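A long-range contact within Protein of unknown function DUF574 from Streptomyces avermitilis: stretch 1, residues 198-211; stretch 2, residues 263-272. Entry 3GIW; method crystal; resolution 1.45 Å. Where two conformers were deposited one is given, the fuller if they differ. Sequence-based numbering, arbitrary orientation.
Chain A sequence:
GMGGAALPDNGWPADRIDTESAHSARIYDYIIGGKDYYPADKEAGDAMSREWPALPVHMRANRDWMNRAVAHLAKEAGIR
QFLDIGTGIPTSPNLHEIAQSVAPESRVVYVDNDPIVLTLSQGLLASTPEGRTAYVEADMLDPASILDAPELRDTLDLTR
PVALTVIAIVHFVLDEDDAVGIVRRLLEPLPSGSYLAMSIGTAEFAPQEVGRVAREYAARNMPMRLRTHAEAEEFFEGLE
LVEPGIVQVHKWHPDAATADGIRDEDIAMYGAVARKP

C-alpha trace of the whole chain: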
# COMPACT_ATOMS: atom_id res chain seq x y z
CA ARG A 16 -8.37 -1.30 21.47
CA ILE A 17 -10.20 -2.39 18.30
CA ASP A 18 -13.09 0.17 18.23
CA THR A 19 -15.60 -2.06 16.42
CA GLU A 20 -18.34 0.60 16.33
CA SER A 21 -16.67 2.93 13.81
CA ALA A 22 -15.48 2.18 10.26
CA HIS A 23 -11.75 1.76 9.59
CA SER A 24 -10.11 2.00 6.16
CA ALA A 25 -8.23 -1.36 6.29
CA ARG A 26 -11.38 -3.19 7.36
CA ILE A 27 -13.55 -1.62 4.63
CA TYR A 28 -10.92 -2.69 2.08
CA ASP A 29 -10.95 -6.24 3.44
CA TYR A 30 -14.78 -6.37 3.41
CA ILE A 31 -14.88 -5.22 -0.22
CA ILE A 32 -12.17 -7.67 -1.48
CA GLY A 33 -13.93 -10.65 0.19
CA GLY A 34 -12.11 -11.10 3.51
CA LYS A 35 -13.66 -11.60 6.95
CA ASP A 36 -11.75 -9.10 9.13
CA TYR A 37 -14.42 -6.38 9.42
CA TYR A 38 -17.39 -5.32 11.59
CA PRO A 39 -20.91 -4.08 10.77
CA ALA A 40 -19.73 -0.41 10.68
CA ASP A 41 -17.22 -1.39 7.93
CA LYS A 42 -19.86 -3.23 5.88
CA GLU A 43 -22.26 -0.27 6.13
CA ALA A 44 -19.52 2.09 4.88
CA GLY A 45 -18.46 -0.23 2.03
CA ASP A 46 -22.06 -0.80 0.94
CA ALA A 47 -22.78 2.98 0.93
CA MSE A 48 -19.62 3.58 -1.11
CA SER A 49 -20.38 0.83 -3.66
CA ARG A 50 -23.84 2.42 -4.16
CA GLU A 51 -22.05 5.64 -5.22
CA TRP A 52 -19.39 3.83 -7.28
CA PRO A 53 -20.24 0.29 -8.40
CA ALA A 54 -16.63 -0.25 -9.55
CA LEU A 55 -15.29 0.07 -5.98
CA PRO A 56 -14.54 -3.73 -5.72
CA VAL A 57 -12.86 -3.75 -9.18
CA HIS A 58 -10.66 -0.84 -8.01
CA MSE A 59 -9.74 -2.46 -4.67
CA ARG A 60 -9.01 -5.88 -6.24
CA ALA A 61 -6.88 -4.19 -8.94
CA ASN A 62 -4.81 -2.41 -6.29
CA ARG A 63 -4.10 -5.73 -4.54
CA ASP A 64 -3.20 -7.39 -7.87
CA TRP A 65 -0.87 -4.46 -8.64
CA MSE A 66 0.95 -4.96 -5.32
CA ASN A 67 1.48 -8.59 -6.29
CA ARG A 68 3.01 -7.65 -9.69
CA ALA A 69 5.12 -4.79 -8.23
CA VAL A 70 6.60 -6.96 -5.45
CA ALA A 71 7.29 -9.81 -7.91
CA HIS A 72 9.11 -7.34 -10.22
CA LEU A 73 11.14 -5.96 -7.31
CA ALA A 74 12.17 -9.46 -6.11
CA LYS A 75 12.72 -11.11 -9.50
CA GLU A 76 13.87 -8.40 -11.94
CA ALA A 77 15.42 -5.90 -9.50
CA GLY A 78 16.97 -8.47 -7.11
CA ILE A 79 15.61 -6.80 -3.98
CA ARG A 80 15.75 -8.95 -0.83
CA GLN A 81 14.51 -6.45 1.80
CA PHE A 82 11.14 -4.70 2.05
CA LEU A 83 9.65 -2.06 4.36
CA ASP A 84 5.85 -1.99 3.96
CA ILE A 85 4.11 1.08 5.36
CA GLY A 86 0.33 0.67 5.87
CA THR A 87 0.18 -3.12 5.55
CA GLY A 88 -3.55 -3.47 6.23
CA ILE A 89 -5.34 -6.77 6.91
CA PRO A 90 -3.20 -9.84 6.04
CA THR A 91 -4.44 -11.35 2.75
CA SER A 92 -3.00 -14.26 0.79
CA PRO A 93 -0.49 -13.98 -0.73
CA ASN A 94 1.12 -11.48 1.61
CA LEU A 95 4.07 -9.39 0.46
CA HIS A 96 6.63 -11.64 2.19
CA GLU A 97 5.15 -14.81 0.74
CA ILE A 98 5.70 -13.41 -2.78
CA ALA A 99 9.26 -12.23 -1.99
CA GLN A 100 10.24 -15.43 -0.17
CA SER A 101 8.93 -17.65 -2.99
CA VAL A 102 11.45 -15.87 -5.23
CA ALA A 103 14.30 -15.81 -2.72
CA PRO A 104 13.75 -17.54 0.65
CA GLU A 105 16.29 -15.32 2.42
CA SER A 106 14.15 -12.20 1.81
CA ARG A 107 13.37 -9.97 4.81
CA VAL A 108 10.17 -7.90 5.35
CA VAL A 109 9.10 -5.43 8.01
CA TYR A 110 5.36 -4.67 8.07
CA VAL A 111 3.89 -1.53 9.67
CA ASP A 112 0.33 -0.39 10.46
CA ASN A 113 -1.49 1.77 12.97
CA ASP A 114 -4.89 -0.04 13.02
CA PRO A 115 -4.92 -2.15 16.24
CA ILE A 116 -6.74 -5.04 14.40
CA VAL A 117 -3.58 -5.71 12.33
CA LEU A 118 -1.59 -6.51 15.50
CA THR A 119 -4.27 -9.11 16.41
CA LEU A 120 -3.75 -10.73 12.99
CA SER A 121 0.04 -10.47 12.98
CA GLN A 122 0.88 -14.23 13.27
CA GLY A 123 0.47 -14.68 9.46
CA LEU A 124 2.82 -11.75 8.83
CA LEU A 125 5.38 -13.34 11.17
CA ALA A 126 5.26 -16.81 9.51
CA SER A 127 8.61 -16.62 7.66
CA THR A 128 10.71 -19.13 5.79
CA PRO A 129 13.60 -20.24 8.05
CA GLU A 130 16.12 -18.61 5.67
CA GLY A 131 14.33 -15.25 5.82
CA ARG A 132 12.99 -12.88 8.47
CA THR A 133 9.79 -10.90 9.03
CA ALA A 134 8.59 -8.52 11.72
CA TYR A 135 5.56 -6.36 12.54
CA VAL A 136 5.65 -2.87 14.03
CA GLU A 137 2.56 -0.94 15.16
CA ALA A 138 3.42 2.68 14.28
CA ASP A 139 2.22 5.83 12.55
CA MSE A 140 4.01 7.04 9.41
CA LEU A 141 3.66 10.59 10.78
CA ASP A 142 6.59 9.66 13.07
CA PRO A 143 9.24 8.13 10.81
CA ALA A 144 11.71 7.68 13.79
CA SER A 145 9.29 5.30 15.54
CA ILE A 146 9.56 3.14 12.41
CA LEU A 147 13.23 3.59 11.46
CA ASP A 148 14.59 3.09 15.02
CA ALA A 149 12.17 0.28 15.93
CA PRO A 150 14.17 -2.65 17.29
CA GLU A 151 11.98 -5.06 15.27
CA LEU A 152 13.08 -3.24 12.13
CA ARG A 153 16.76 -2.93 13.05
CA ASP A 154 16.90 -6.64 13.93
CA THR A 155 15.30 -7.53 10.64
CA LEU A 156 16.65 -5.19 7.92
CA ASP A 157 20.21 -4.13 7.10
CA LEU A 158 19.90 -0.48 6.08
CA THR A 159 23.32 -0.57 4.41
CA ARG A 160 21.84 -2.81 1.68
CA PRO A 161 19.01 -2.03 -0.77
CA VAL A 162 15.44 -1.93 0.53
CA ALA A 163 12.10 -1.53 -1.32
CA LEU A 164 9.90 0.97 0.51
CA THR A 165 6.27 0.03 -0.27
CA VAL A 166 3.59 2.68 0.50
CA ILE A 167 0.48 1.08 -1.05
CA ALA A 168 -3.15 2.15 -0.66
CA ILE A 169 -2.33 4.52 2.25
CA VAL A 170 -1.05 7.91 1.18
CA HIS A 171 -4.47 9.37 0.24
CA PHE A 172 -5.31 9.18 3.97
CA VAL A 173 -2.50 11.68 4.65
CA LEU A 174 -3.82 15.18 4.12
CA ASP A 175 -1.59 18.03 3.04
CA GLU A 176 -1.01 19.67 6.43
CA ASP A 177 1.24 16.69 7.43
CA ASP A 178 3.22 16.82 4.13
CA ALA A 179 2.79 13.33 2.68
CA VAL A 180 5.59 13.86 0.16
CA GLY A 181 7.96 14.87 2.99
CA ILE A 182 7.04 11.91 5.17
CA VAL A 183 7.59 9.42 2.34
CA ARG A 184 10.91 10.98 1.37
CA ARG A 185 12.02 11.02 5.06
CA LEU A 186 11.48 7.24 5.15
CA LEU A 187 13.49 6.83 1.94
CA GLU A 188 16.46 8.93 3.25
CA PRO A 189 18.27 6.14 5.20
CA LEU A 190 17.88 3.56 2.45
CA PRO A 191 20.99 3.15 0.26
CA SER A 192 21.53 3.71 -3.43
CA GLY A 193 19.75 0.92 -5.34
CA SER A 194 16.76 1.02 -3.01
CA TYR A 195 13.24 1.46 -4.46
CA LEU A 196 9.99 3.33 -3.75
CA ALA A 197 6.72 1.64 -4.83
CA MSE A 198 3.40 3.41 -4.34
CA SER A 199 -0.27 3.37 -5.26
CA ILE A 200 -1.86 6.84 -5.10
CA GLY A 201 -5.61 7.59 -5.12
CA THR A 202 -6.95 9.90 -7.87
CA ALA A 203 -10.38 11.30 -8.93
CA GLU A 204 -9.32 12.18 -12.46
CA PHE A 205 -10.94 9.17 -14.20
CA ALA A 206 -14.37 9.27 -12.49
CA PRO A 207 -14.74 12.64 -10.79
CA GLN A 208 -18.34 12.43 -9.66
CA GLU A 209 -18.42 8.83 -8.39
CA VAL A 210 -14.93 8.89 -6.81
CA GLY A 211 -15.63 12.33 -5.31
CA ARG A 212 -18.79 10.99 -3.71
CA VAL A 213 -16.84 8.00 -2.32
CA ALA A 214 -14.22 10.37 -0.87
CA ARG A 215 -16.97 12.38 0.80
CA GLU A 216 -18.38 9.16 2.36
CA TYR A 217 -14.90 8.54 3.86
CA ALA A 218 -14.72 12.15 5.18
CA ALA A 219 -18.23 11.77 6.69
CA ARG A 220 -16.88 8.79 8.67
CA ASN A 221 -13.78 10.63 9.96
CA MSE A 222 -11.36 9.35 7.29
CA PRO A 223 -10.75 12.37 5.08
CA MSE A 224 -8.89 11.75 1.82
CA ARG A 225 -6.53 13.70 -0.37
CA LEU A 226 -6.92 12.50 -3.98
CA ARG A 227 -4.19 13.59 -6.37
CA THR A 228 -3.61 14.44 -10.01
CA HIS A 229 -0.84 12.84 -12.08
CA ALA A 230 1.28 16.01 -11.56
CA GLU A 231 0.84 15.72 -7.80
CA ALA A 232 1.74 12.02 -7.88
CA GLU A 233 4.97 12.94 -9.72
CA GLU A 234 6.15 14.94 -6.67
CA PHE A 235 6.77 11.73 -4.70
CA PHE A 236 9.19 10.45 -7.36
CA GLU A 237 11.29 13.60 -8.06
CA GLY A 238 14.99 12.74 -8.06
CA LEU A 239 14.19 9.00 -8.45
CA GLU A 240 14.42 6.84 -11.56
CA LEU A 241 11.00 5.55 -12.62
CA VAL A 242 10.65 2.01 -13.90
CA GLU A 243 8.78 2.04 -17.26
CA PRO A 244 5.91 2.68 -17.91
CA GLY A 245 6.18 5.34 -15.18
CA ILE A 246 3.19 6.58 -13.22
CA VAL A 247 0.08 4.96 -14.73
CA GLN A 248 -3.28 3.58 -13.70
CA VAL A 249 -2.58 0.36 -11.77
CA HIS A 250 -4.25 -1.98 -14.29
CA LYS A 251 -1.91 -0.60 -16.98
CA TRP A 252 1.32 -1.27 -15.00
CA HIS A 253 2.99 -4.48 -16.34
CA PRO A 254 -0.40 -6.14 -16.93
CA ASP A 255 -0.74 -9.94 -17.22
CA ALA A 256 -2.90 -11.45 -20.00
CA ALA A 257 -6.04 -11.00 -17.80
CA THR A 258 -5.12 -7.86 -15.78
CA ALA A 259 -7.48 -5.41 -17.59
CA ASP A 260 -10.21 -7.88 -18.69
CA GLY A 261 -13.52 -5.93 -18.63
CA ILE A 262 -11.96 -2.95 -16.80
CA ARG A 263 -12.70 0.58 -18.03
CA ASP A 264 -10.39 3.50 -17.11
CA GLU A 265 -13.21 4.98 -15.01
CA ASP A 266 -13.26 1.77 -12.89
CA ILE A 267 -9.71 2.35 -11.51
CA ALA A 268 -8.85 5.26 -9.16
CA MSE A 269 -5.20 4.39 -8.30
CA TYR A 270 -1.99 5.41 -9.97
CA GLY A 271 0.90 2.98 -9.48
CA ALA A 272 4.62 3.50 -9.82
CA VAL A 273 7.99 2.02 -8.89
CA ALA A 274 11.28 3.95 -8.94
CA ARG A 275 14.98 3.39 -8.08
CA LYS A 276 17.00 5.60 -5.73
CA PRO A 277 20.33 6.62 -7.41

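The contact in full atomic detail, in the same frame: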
# COMPACT_ATOMS: atom_id res chain seq x y z
N MSE A 198 4.60 2.82 -4.89
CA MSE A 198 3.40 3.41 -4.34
C MSE A 198 2.18 3.18 -5.21
O MSE A 198 2.24 3.13 -6.42
CB MSE A 198 3.54 4.93 -4.18
CG MSE A 198 4.77 5.38 -3.35
SE MSE A 198 4.74 7.31 -3.07
CE MSE A 198 3.19 7.40 -1.92
N SER A 199 1.01 3.13 -4.57
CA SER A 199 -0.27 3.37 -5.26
C SER A 199 -0.90 4.61 -4.63
O SER A 199 -0.94 4.75 -3.38
CB SER A 199 -1.19 2.17 -5.27
OG SER A 199 -1.60 1.81 -3.98
N ILE A 200 -1.40 5.51 -5.47
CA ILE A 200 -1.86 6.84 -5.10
C ILE A 200 -3.28 7.10 -5.64
O ILE A 200 -3.51 7.03 -6.86
CB ILE A 200 -0.87 7.90 -5.68
CG1 ILE A 200 0.54 7.71 -5.09
CG2 ILE A 200 -1.32 9.35 -5.39
CD1 ILE A 200 1.66 8.49 -5.78
N GLY A 201 -4.21 7.41 -4.73
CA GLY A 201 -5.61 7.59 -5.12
C GLY A 201 -5.80 8.87 -5.95
O GLY A 201 -5.13 9.91 -5.71
N THR A 202 -6.65 8.79 -6.97
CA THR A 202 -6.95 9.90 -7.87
C THR A 202 -8.46 9.93 -8.22
O THR A 202 -9.08 8.88 -8.28
CB THR A 202 -6.14 9.82 -9.18
OG1 THR A 202 -6.51 10.90 -10.05
CG2 THR A 202 -6.35 8.48 -9.89
N ALA A 203 -9.01 11.12 -8.40
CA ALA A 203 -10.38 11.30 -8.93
C ALA A 203 -10.45 11.62 -10.41
O ALA A 203 -11.55 11.85 -10.93
CB ALA A 203 -11.12 12.39 -8.15
N GLU A 204 -9.32 11.65 -11.10
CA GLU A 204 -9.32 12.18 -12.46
C GLU A 204 -10.19 11.39 -13.43
O GLU A 204 -10.75 11.97 -14.36
CB GLU A 204 -7.89 12.29 -12.99
CG GLU A 204 -6.99 13.24 -12.20
CD GLU A 204 -5.77 13.66 -12.99
OE1 GLU A 204 -5.84 14.64 -13.78
OE2 GLU A 204 -4.74 13.00 -12.80
N PHE A 205 -10.28 10.07 -13.24
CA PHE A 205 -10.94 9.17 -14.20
C PHE A 205 -12.43 8.96 -13.95
O PHE A 205 -13.12 8.48 -14.83
CB PHE A 205 -10.19 7.83 -14.22
CG PHE A 205 -8.75 8.00 -14.62
CD1 PHE A 205 -8.40 8.11 -15.95
CD2 PHE A 205 -7.74 8.12 -13.67
CE1 PHE A 205 -7.06 8.28 -16.31
CE2 PHE A 205 -6.44 8.31 -14.04
CZ PHE A 205 -6.10 8.37 -15.36
N ALA A 206 -12.92 9.34 -12.79
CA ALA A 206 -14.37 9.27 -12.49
C ALA A 206 -14.74 10.31 -11.44
O ALA A 206 -15.02 9.96 -10.30
CB ALA A 206 -14.78 7.84 -12.07
N PRO A 207 -14.65 11.59 -11.81
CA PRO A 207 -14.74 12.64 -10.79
C PRO A 207 -15.96 12.58 -9.91
O PRO A 207 -15.85 12.72 -8.69
CB PRO A 207 -14.67 13.94 -11.62
CG PRO A 207 -13.96 13.58 -12.86
CD PRO A 207 -14.32 12.15 -13.13
N GLN A 208 -17.15 12.41 -10.48
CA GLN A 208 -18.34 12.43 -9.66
C GLN A 208 -18.43 11.27 -8.70
O GLN A 208 -18.65 11.46 -7.51
CB GLN A 208 -19.59 12.48 -10.54
CG GLN A 208 -20.89 12.63 -9.73
CD GLN A 208 -22.08 12.99 -10.56
OE1 GLN A 208 -22.11 12.76 -11.79
NE2 GLN A 208 -23.09 13.57 -9.92
N GLU A 209 -18.27 10.06 -9.21
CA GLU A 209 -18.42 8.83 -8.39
C GLU A 209 -17.31 8.71 -7.34
O GLU A 209 -17.57 8.42 -6.18
CB GLU A 209 -18.42 7.58 -9.29
CG GLU A 209 -19.60 7.49 -10.24
CD GLU A 209 -19.44 8.25 -11.56
OE1 GLU A 209 -18.35 8.81 -11.87
OE2 GLU A 209 -20.44 8.32 -12.34
N VAL A 210 -16.06 8.94 -7.75
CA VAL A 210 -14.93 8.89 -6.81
C VAL A 210 -15.00 10.04 -5.80
O VAL A 210 -14.74 9.83 -4.59
CB VAL A 210 -13.59 8.78 -7.54
CG1 VAL A 210 -12.37 8.93 -6.55
CG2 VAL A 210 -13.58 7.48 -8.29
N GLY A 211 -15.38 11.23 -6.26
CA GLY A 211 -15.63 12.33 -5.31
C GLY A 211 -16.65 11.99 -4.26
O GLY A 211 -16.47 12.30 -3.07
N ARG A 263 -12.71 -0.72 -17.39
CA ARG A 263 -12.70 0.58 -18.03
C ARG A 263 -11.77 1.52 -17.24
O ARG A 263 -11.58 1.31 -16.04
CB ARG A 263 -14.12 1.14 -18.05
CG ARG A 263 -15.13 0.22 -18.69
CD ARG A 263 -16.54 0.76 -18.53
NE ARG A 263 -16.92 0.86 -17.13
CZ ARG A 263 -18.04 1.41 -16.71
NH1 ARG A 263 -18.93 1.88 -17.57
NH2 ARG A 263 -18.30 1.43 -15.42
N ASP A 264 -11.24 2.58 -17.86
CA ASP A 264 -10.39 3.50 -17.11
C ASP A 264 -11.14 4.11 -15.92
O ASP A 264 -10.53 4.31 -14.88
CB ASP A 264 -9.79 4.59 -18.00
CG ASP A 264 -8.80 4.06 -19.03
OD1 ASP A 264 -8.47 2.86 -19.07
OD2 ASP A 264 -8.35 4.95 -19.77
N GLU A 265 -12.44 4.36 -16.07
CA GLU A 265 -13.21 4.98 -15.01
C GLU A 265 -13.38 4.06 -13.80
O GLU A 265 -13.74 4.53 -12.73
CB GLU A 265 -14.59 5.43 -15.47
CG GLU A 265 -15.52 4.32 -15.99
CD GLU A 265 -16.93 4.85 -16.09
OE1 GLU A 265 -17.59 4.94 -15.01
OE2 GLU A 265 -17.36 5.24 -17.22
N ASP A 266 -13.11 2.76 -13.97
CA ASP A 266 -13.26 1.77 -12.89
C ASP A 266 -12.04 1.66 -11.96
O ASP A 266 -12.05 0.85 -11.05
CB ASP A 266 -13.59 0.37 -13.47
CG ASP A 266 -14.86 0.35 -14.28
OD1 ASP A 266 -15.78 1.13 -13.99
OD2 ASP A 266 -14.91 -0.47 -15.25
N ILE A 267 -11.00 2.45 -12.21
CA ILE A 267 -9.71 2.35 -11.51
C ILE A 267 -9.34 3.77 -11.03
O ILE A 267 -9.21 4.67 -11.86
CB ILE A 267 -8.60 1.75 -12.46
CG1 ILE A 267 -8.97 0.34 -12.91
CG2 ILE A 267 -7.20 1.81 -11.78
CD1 ILE A 267 -9.04 -0.69 -11.79
N ALA A 268 -9.14 3.94 -9.74
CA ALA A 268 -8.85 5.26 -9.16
C ALA A 268 -7.51 5.26 -8.42
O ALA A 268 -7.34 6.01 -7.44
CB ALA A 268 -10.01 5.75 -8.23
N MSE A 269 -6.56 4.41 -8.84
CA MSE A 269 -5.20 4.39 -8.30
C MSE A 269 -4.21 4.54 -9.42
O MSE A 269 -4.28 3.80 -10.40
CB MSE A 269 -4.79 3.06 -7.65
CG MSE A 269 -5.36 2.70 -6.41
SE MSE A 269 -4.98 3.85 -4.91
CE MSE A 269 -5.74 2.59 -3.71
N TYR A 270 -3.26 5.44 -9.25
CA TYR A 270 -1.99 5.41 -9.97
C TYR A 270 -1.05 4.45 -9.26
O TYR A 270 -1.06 4.35 -8.03
CB TYR A 270 -1.34 6.79 -10.00
CG TYR A 270 -2.02 7.79 -10.88
CD1 TYR A 270 -2.13 7.61 -12.25
CD2 TYR A 270 -2.52 8.98 -10.35
CE1 TYR A 270 -2.72 8.55 -13.06
CE2 TYR A 270 -3.14 9.93 -11.17
CZ TYR A 270 -3.24 9.70 -12.52
OH TYR A 270 -3.83 10.61 -13.39
N GLY A 271 -0.21 3.78 -10.02
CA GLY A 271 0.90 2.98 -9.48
C GLY A 271 2.21 3.33 -10.14
O GLY A 271 2.25 3.76 -11.28
N ALA A 272 3.28 3.21 -9.34
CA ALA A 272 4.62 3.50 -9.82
C ALA A 272 5.68 2.88 -8.94
O ALA A 272 5.47 2.68 -7.73
CB ALA A 272 4.85 5.05 -9.88
O HOH W 1 -18.02 7.69 -14.41

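Stretch 1 enters the contact as a β-strand running antiparallel to the strand of stretch 2, and the first pair within these stretches is Met198 with Ala272. This is a hydrogen-bonded pair: Met198 N donates to Ala272 O at 3.0 Å, and Ala272 N returns a bond to Met198 O at 3.1 Å. The selenomethionine side chain starts on the same face of the sheet as the Ala272 methyl, but its end leads away from stretch 2.

Ser199 lies opposite Gly271 in a non-hydrogen-bonded pair, where the α-carbons approach to 4.4 Å. Here the backbones meet through CA-H...O contacts, Ser199 CA to Tyr270 O at 3.0 Å and Gly271 CA to Met198 O at 3.3 Å. The small serine side chain shares its face with Met269, and Ser199 OG lies 4.1 Å from Met269 SE.

At Ile200 the hydrogen-bonded pattern returns. Ile200 N donates to Tyr270 O at 2.8 Å and Tyr270 N to Ile200 O at 2.9 Å. A β-branched residue is at home in such an extended backbone, and its side chain lies beside that of Tyr270 on one face, with Ile200 CB 4.5 Å from Tyr270 CB.

Gly201 pairs with Met269 across a non-hydrogen-bonded position, and Gly201 N lies 3.6 Å from Met269 SE; Gly201 CA also makes a CA-H...O contact of 3.3 Å to Ala268 O.

Thr202 has left the strand but extends the ladder by one bond, from Thr202 N to Ala268 O, at 2.9 Å. Its t rotamer serves two contacts: the methyl CG2 sits over one face of the Tyr270 ring, 4.2 Å from the centroid, while OG1 accepts a hydrogen bond from Glu204 N at 3.1 Å.

Glu204 begins sideways to stretch 2, yet its carboxylate reaches the phenol at the ring's edge. Tyr270 OH donates to Glu204 OE2 at a short 2.6 Å, giving the polar tip of an otherwise buried tyrosine a charged acceptor.

Phe205 points toward stretch 2 and packs obliquely against the same tyrosine, with ring planes at 71° and Phe205 CE2 3.8 Å from Tyr270 CZ.

Ala206, at the N-cap position, points its methyl toward stretch 2, with Ala206 CB 3.5 Å from Glu265 O. Within the helix, Glu209 meets stretch 2 through water 1, which donates to Glu209 OE1 and Glu265 OE1, both at 2.8 Å, and so links the two carboxylates. Val210 closes the contact with an apolar touch, its CG2 4.0 Å from Ala268 CB.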